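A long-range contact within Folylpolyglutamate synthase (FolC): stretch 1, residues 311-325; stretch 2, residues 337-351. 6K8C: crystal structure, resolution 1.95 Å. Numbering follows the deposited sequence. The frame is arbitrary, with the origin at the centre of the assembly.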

# COMPACT_ATOMS: atom_id res chain seq x y z
N ILE A 311 17.80 -11.65 1.87
CA ILE A 311 18.32 -10.29 1.83
C ILE A 311 17.34 -9.42 2.60
O ILE A 311 16.16 -9.31 2.22
N TYR A 312 17.80 -8.80 3.68
CA TYR A 312 16.88 -8.40 4.73
C TYR A 312 17.36 -7.17 5.49
O TYR A 312 18.55 -7.01 5.77
N ASN A 313 16.41 -6.30 5.81
CA ASN A 313 16.53 -5.34 6.90
C ASN A 313 15.12 -5.01 7.36
O ASN A 313 14.14 -5.39 6.71
N CYS A 314 15.00 -4.30 8.48
CA CYS A 314 13.67 -3.96 8.97
C CYS A 314 13.73 -2.70 9.82
O CYS A 314 14.80 -2.26 10.25
N TYR A 315 12.55 -2.13 10.05
CA TYR A 315 12.42 -0.96 10.89
C TYR A 315 12.47 -1.37 12.37
O TYR A 315 12.35 -2.55 12.71
N GLN A 316 12.68 -0.37 13.23
CA GLN A 316 12.89 -0.64 14.65
C GLN A 316 11.62 -1.07 15.37
O GLN A 316 11.70 -1.66 16.46
N ASP A 317 10.45 -0.80 14.79
CA ASP A 317 9.18 -1.05 15.44
C ASP A 317 8.63 -2.45 15.17
O ASP A 317 7.56 -2.79 15.68
N LYS A 318 9.32 -3.25 14.36
CA LYS A 318 8.79 -4.53 13.92
C LYS A 318 9.40 -5.69 14.71
O LYS A 318 10.50 -5.58 15.27
N ASP A 319 8.67 -6.80 14.74
CA ASP A 319 9.09 -8.00 15.46
C ASP A 319 10.01 -8.80 14.55
O ASP A 319 9.64 -9.82 13.96
N ALA A 320 11.26 -8.33 14.44
CA ALA A 320 12.23 -8.98 13.58
C ALA A 320 12.49 -10.41 14.01
O ALA A 320 12.63 -11.31 13.17
N PHE A 321 12.55 -10.65 15.33
CA PHE A 321 12.87 -11.98 15.84
C PHE A 321 11.87 -13.01 15.32
O PHE A 321 12.27 -14.05 14.77
N LEU A 322 10.58 -12.75 15.49
CA LEU A 322 9.57 -13.72 15.10
C LEU A 322 9.58 -13.96 13.59
O LEU A 322 9.47 -15.10 13.13
N VAL A 323 9.72 -12.89 12.81
CA VAL A 323 9.72 -13.02 11.36
C VAL A 323 10.88 -13.89 10.90
O VAL A 323 10.72 -14.81 10.08
N LEU A 324 12.08 -13.64 11.44
CA LEU A 324 13.24 -14.44 11.07
C LEU A 324 13.12 -15.87 11.59
O LEU A 324 13.59 -16.81 10.94
N GLU A 325 12.51 -16.06 12.76
CA GLU A 325 12.28 -17.41 13.26
C GLU A 325 11.34 -18.18 12.34
O GLU A 325 11.55 -19.38 12.09
N LEU A 337 20.91 -5.99 4.29
CA LEU A 337 20.95 -4.87 3.35
C LEU A 337 21.14 -3.59 4.15
O LEU A 337 20.18 -3.00 4.65
N GLU A 338 22.40 -3.17 4.26
CA GLU A 338 22.76 -1.96 5.00
C GLU A 338 21.89 -0.78 4.58
O GLU A 338 21.82 -0.43 3.40
N LEU A 339 21.20 -0.19 5.56
CA LEU A 339 20.40 1.01 5.36
C LEU A 339 20.66 1.96 6.51
O LEU A 339 20.68 1.54 7.67
N HIS A 340 20.87 3.23 6.19
CA HIS A 340 21.19 4.24 7.18
C HIS A 340 20.02 5.16 7.49
O HIS A 340 20.16 6.06 8.33
N GLU A 341 18.88 4.95 6.84
CA GLU A 341 17.67 5.66 7.21
C GLU A 341 17.35 5.41 8.68
O GLU A 341 17.69 4.36 9.24
N GLU A 342 16.71 6.39 9.31
CA GLU A 342 16.87 6.53 10.76
C GLU A 342 16.06 5.51 11.56
O GLU A 342 16.55 4.98 12.56
N ARG A 343 14.82 5.22 11.16
CA ARG A 343 14.04 4.27 11.94
C ARG A 343 14.34 2.81 11.57
O ARG A 343 13.54 1.93 11.91
N VAL A 344 15.45 2.55 10.89
CA VAL A 344 15.87 1.18 10.64
C VAL A 344 16.48 0.59 11.91
O VAL A 344 17.09 1.30 12.72
N ILE A 345 16.28 -0.72 12.10
CA ILE A 345 16.88 -1.40 13.23
C ILE A 345 18.39 -1.16 13.25
O ILE A 345 19.04 -1.06 12.20
N LYS A 346 18.95 -1.04 14.45
CA LYS A 346 20.39 -0.86 14.58
C LYS A 346 21.11 -2.15 14.21
O LYS A 346 20.64 -3.26 14.52
N LEU A 347 22.26 -2.00 13.54
CA LEU A 347 22.93 -3.14 12.92
C LEU A 347 23.32 -4.20 13.95
O LEU A 347 23.12 -5.39 13.74
N GLU A 348 23.90 -3.77 15.08
CA GLU A 348 24.38 -4.73 16.07
C GLU A 348 23.23 -5.43 16.78
O GLU A 348 23.37 -6.59 17.18
N LYS A 349 22.10 -4.75 16.95
CA LYS A 349 20.92 -5.40 17.52
C LYS A 349 20.42 -6.50 16.59
O LYS A 349 20.10 -7.61 17.04
N LEU A 350 20.34 -6.21 15.29
CA LEU A 350 19.92 -7.22 14.33
C LEU A 350 20.88 -8.41 14.32
O LEU A 350 20.45 -9.56 14.25
N LYS A 351 22.19 -8.13 14.40
CA LYS A 351 23.16 -9.22 14.46
C LYS A 351 22.93 -10.11 15.67
O LYS A 351 23.16 -11.32 15.60

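Four direct hydrogen bonds join the two stretches, three of them backbone to backbone. Leu337 N donates to Tyr312 O (3.0 Å), Ile345 N to Cys314 O (2.8 Å), and Gln316 N to Arg343 O (2.8 Å). The last two flank Tyr315 and Val344, whose backbones form a single beta bridge.

Asn313 supplies the fourth. Its side chain points toward stretch 2, with chi1 between wells at -144°. Asn313 ND2 donates to Leu337 O (2.8 Å). Asn313 OD1 accepts from Cys314 N within its own stretch (3.0 Å) and from water 1 (2.9 Å). The same water donates to Ile345 O (2.7 Å), so it links the stretches. This buried amide is thus satisfied at both ends.

Gln316 also points in, but its NE2 is buried without a partner. Gln316 NE2 lies against carbon, 3.3 Å from Ile345 CG1 and 3.6 Å from Lys349 CD. Gln316 CB sits over one face of the Arg343 guanidinium, 3.2 Å from Arg343 NH2. Asp317 OD1 is 4.5 Å from Arg343 NH2, too far for a salt bridge.

Apolar contacts complete the packing. Leu350 (chi1 t, chi2 p) points in; its CD1 meets the Tyr312 ring edge at CE2 (3.9 Å) and Leu324 CD1 (4.1 Å). Ile345 CG2 (chi1 t) lies 3.9 Å from Cys314 SG.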

# COMPACT_ATOMS: atom_id res chain seq x y z
CB ILE A 311 18.50 -9.80 0.38
CG1 ILE A 311 19.57 -10.63 -0.33
CG2 ILE A 311 18.87 -8.32 0.34
CD1 ILE A 311 19.52 -10.54 -1.85
CB TYR A 312 16.69 -9.56 5.72
CG TYR A 312 15.81 -9.26 6.92
CD1 TYR A 312 14.43 -9.43 6.85
CD2 TYR A 312 16.36 -8.83 8.12
CE1 TYR A 312 13.62 -9.16 7.95
CE2 TYR A 312 15.56 -8.55 9.22
CZ TYR A 312 14.19 -8.72 9.12
OH TYR A 312 13.39 -8.45 10.21
CB ASN A 313 17.30 -4.08 6.47
CG ASN A 313 18.17 -3.53 7.59
OD1 ASN A 313 17.91 -3.77 8.77
ND2 ASN A 313 19.20 -2.78 7.22
CB CYS A 314 13.05 -5.12 9.75
SG CYS A 314 13.74 -5.34 11.40
CB TYR A 315 11.12 -0.22 10.57
CG TYR A 315 11.13 0.47 9.23
CD1 TYR A 315 12.08 1.43 8.92
CD2 TYR A 315 10.19 0.14 8.25
CE1 TYR A 315 12.10 2.06 7.69
CE2 TYR A 315 10.20 0.77 7.01
CZ TYR A 315 11.16 1.72 6.74
OH TYR A 315 11.17 2.34 5.51
CB GLN A 316 13.46 0.61 15.32
CG GLN A 316 14.97 0.60 15.47
CD GLN A 316 15.40 -0.12 16.73
OE1 GLN A 316 15.28 0.41 17.83
NE2 GLN A 316 15.91 -1.34 16.57
CB ASP A 317 8.15 -0.01 14.99
CG ASP A 317 8.24 0.29 13.50
OD1 ASP A 317 9.32 0.73 13.03
OD2 ASP A 317 7.23 0.10 12.79
CB LYS A 318 9.05 -4.72 12.42
CG LYS A 318 8.35 -3.69 11.55
CD LYS A 318 6.87 -4.01 11.38
CE LYS A 318 6.04 -2.74 11.22
NZ LYS A 318 5.86 -2.01 12.50
CB ASP A 319 7.88 -8.82 15.90
CG ASP A 319 8.24 -9.94 16.86
OD1 ASP A 319 9.45 -10.21 17.06
OD2 ASP A 319 7.31 -10.55 17.43
CB ALA A 320 13.53 -8.18 13.56
CB PHE A 321 12.89 -11.96 17.37
CG PHE A 321 13.02 -13.32 17.99
CD1 PHE A 321 14.26 -13.90 18.16
CD2 PHE A 321 11.89 -14.02 18.39
CE1 PHE A 321 14.39 -15.15 18.73
CE2 PHE A 321 12.01 -15.28 18.95
CZ PHE A 321 13.26 -15.84 19.12
CB LEU A 322 8.19 -13.25 15.56
CG LEU A 322 7.02 -14.19 15.27
CD1 LEU A 322 7.34 -15.60 15.73
CD2 LEU A 322 5.75 -13.67 15.94
CB VAL A 323 9.74 -11.63 10.70
CG1 VAL A 323 10.30 -11.70 9.29
CG2 VAL A 323 8.34 -11.03 10.71
CB LEU A 324 14.51 -13.78 11.60
CG LEU A 324 14.81 -12.41 10.97
CD1 LEU A 324 15.83 -11.64 11.79
CD2 LEU A 324 15.29 -12.59 9.53
CB GLU A 325 11.72 -17.36 14.68
CG GLU A 325 11.58 -18.72 15.33
CD GLU A 325 10.88 -18.66 16.68
OE1 GLU A 325 9.71 -18.23 16.73
OE2 GLU A 325 11.51 -19.05 17.68
CB LEU A 337 19.69 -4.82 2.49
CG LEU A 337 19.76 -3.88 1.29
CD1 LEU A 337 20.83 -4.32 0.33
CD2 LEU A 337 18.41 -3.80 0.58
CB GLU A 338 24.23 -1.64 4.76
CG GLU A 338 24.87 -0.76 5.82
CD GLU A 338 26.26 -1.23 6.18
OE1 GLU A 338 27.10 -1.31 5.27
OE2 GLU A 338 26.50 -1.53 7.37
CB LEU A 339 18.90 0.69 5.28
CG LEU A 339 18.38 0.05 4.00
CD1 LEU A 339 17.06 -0.66 4.27
CD2 LEU A 339 18.22 1.08 2.90
CB HIS A 340 22.40 5.05 6.72
CG HIS A 340 23.66 4.24 6.63
ND1 HIS A 340 24.47 4.00 7.71
CD2 HIS A 340 24.23 3.60 5.58
CE1 HIS A 340 25.49 3.25 7.34
NE2 HIS A 340 25.37 2.99 6.05
CB GLU A 341 16.52 5.22 6.30
CG GLU A 341 16.62 5.72 4.85
CD GLU A 341 17.73 5.06 4.03
OE1 GLU A 341 18.67 4.46 4.61
OE2 GLU A 341 17.68 5.14 2.78
CB GLU A 342 16.53 7.96 11.18
CG GLU A 342 17.76 8.85 11.21
CD GLU A 342 18.60 8.63 12.45
OE1 GLU A 342 19.83 8.83 12.38
OE2 GLU A 342 18.03 8.27 13.51
CB ARG A 343 12.55 4.56 11.80
CG ARG A 343 12.10 5.77 12.61
CD ARG A 343 12.52 5.66 14.08
NE ARG A 343 11.76 4.66 14.82
CZ ARG A 343 12.29 3.81 15.71
NH1 ARG A 343 13.59 3.83 15.96
NH2 ARG A 343 11.51 2.94 16.34
CB VAL A 344 16.87 1.15 9.46
CG1 VAL A 344 17.56 -0.22 9.34
CG2 VAL A 344 16.16 1.51 8.16
CB ILE A 345 16.55 -2.91 13.20
CG1 ILE A 345 17.01 -3.60 14.48
CG2 ILE A 345 17.20 -3.58 12.00
CD1 ILE A 345 16.28 -4.90 14.75
CB LYS A 346 20.75 -0.43 16.00
CG LYS A 346 20.78 1.08 16.20
CD LYS A 346 21.22 1.82 14.93
CE LYS A 346 21.39 3.31 15.18
NZ LYS A 346 22.04 4.00 14.02
CB LEU A 347 24.15 -2.64 12.14
CG LEU A 347 24.93 -3.56 11.20
CD1 LEU A 347 26.02 -4.28 11.96
CD2 LEU A 347 24.02 -4.54 10.47
CB GLU A 348 25.30 -4.04 17.07
CG GLU A 348 26.64 -3.61 16.49
CD GLU A 348 27.45 -4.78 15.97
OE1 GLU A 348 27.56 -5.79 16.69
OE2 GLU A 348 27.96 -4.69 14.83
CB LYS A 349 19.83 -4.37 17.79
CG LYS A 349 18.56 -4.95 18.38
CD LYS A 349 17.48 -3.88 18.53
CE LYS A 349 16.12 -4.50 18.82
NZ LYS A 349 15.29 -3.63 19.69
CB LEU A 350 19.83 -6.60 12.93
CG LEU A 350 19.46 -7.54 11.78
CD1 LEU A 350 18.17 -8.30 12.10
CD2 LEU A 350 19.33 -6.77 10.47
CB LYS A 351 24.58 -8.65 14.50
CG LYS A 351 25.13 -8.21 13.14
CD LYS A 351 26.59 -7.78 13.28
CE LYS A 351 27.24 -7.51 11.92
NZ LYS A 351 28.59 -6.91 12.06
O HOH W 1 20.04 -2.81 10.45